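Local coordinates for protein transcriptional regulator of the TetR/AcrR family (Thermobifida fusca YX, PDB 3DCF) that probably binds regulatory DNA through an N-terminal helix-turn-helix and acts as a dimeric transcription factor, likely a repressor, of the TetR/AcrR family, at residues 155-160 with 171-177. Residue numbers count along the deposited sequence, not the author numbering.
Sequences MQRLYA and VDPTVAT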
# COMPACT_ATOMS: atom_id res chain seq x y z
N MSE A 155 3.55 -17.80 -4.65
CA MSE A 155 4.85 -17.19 -4.44
C MSE A 155 5.54 -17.65 -3.15
O MSE A 155 6.77 -17.74 -3.14
CB MSE A 155 4.74 -15.67 -4.51
CG MSE A 155 6.07 -14.97 -4.32
SE MSE A 155 6.18 -13.25 -5.15
CE MSE A 155 6.00 -13.81 -7.03
N GLN A 156 4.78 -17.93 -2.08
CA GLN A 156 5.36 -18.42 -0.80
C GLN A 156 6.13 -19.72 -0.99
O GLN A 156 7.29 -19.82 -0.57
CB GLN A 156 4.30 -18.65 0.30
CG GLN A 156 3.97 -17.42 1.12
CD GLN A 156 2.93 -17.69 2.21
OE1 GLN A 156 2.47 -18.83 2.41
NE2 GLN A 156 2.55 -16.64 2.91
N ARG A 157 5.46 -20.71 -1.61
CA ARG A 157 6.07 -22.03 -1.89
C ARG A 157 7.31 -21.90 -2.78
O ARG A 157 8.33 -22.55 -2.53
CB ARG A 157 5.06 -22.98 -2.54
CG ARG A 157 3.88 -23.36 -1.64
CD ARG A 157 2.99 -24.45 -2.27
NE ARG A 157 2.30 -24.01 -3.49
CZ ARG A 157 1.10 -23.42 -3.57
NH1 ARG A 157 0.36 -23.17 -2.48
NH2 ARG A 157 0.62 -23.08 -4.77
N LEU A 158 7.22 -21.01 -3.77
CA LEU A 158 8.28 -20.75 -4.75
C LEU A 158 9.51 -20.05 -4.10
O LEU A 158 10.65 -20.30 -4.52
CB LEU A 158 7.71 -19.93 -5.93
CG LEU A 158 8.17 -20.21 -7.35
CD1 LEU A 158 7.82 -21.66 -7.70
CD2 LEU A 158 7.49 -19.24 -8.32
N TYR A 159 9.28 -19.18 -3.11
CA TYR A 159 10.38 -18.50 -2.39
C TYR A 159 11.12 -19.49 -1.46
O TYR A 159 12.35 -19.39 -1.32
CB TYR A 159 9.90 -17.24 -1.63
CG TYR A 159 11.05 -16.33 -1.22
CD1 TYR A 159 11.75 -16.53 -0.02
CD2 TYR A 159 11.44 -15.26 -2.03
CE1 TYR A 159 12.82 -15.70 0.36
CE2 TYR A 159 12.52 -14.42 -1.66
CZ TYR A 159 13.21 -14.65 -0.46
OH TYR A 159 14.26 -13.83 -0.08
N ALA A 160 10.39 -20.42 -0.84
CA ALA A 160 10.96 -21.49 0.01
C ALA A 160 11.88 -22.46 -0.74
O ALA A 160 12.92 -22.87 -0.20
CB ALA A 160 9.86 -22.29 0.69
N VAL A 171 15.41 -15.28 4.12
CA VAL A 171 14.42 -14.56 4.95
C VAL A 171 13.12 -15.38 4.90
O VAL A 171 12.94 -16.17 3.97
CB VAL A 171 14.14 -13.09 4.47
CG1 VAL A 171 15.43 -12.25 4.51
CG2 VAL A 171 13.52 -13.06 3.06
N ASP A 172 12.24 -15.19 5.87
CA ASP A 172 10.96 -15.90 5.94
C ASP A 172 10.17 -15.69 4.62
O ASP A 172 10.04 -14.55 4.19
CB ASP A 172 10.15 -15.40 7.15
CG ASP A 172 8.78 -16.03 7.25
OD1 ASP A 172 7.83 -15.50 6.63
OD2 ASP A 172 8.64 -17.05 7.97
N PRO A 173 9.69 -16.77 3.96
CA PRO A 173 8.90 -16.67 2.71
C PRO A 173 7.69 -15.72 2.74
O PRO A 173 7.45 -15.01 1.75
CB PRO A 173 8.39 -18.11 2.49
CG PRO A 173 9.38 -18.96 3.13
CD PRO A 173 9.88 -18.19 4.33
N THR A 174 6.96 -15.71 3.86
CA THR A 174 5.79 -14.83 4.02
C THR A 174 6.18 -13.36 4.00
O THR A 174 5.49 -12.56 3.37
CB THR A 174 4.99 -15.15 5.31
OG1 THR A 174 4.82 -16.56 5.43
CG2 THR A 174 3.62 -14.46 5.29
N VAL A 175 7.28 -13.00 4.67
CA VAL A 175 7.78 -11.61 4.72
C VAL A 175 8.30 -11.13 3.35
O VAL A 175 8.03 -9.99 2.96
CB VAL A 175 8.91 -11.42 5.77
CG1 VAL A 175 9.48 -9.96 5.74
CG2 VAL A 175 8.40 -11.77 7.16
N ALA A 176 9.06 -11.99 2.66
CA ALA A 176 9.58 -11.67 1.33
C ALA A 176 8.43 -11.45 0.35
O ALA A 176 8.37 -10.41 -0.28
CB ALA A 176 10.52 -12.77 0.80
N THR A 177 7.51 -12.42 0.29
CA THR A 177 6.34 -12.40 -0.61
C THR A 177 5.44 -11.14 -0.46
O THR A 177 5.12 -10.49 -1.46
CB THR A 177 5.50 -13.71 -0.45
OG1 THR A 177 6.37 -14.83 -0.67
CG2 THR A 177 4.30 -13.79 -1.42
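Tyr-159 reaches from helix 138-164 across the first turn of helix 173-185 and lays one face of its ring on the methyl of Ala-176. This CB sits 3.6 Å from the ring centroid, almost on its normal, a CH-pi contact that a bulkier residue would hold farther off. Farther along the ring, Tyr-159 CE1 lies 3.8 Å from CG2 of Val-171, while the hydroxyl is hydrogen-bonded to Leu-169 O; a tyrosine combines a flat apolar surface with a polar tip suited to a backbone acceptor. One turn back, Gln-156 places its aliphatic part beside Thr-177, CG to OG1 4.0 Å, and its backbone O meets Pro-173 CB at 3.7 Å. A long, flexible chain suits this partly exposed margin: Gln-156 NE2 comes 3.4 Å from Thr-174 OG1, at an angle too poor for a hydrogen bond. The two segments cross steeply, at 116° and 8.8 Å between axes, within the all-helical C-terminal domain of a TetR-type regulator, the part that in this family generally forms the dimer and receives ligands. Thr-177 turns its hydroxyl back to Pro-173 O within its own helix (OG1 to O 2.7 Å), and its CG2 packs 3.6 Å from CG of selenomethionine Met-155. Pro-173 has no amide hydrogen to give, and the first turn of a helix requires none; Asp-172 N-caps this turn through OD1, to Val-175 N at 3.2 Å and, weakly, to Thr-174 N at 2.9 Å. The same carboxylate forms a salt bridge with Arg-196 of the second subunit, whose Leu-209 also packs on Tyr-159.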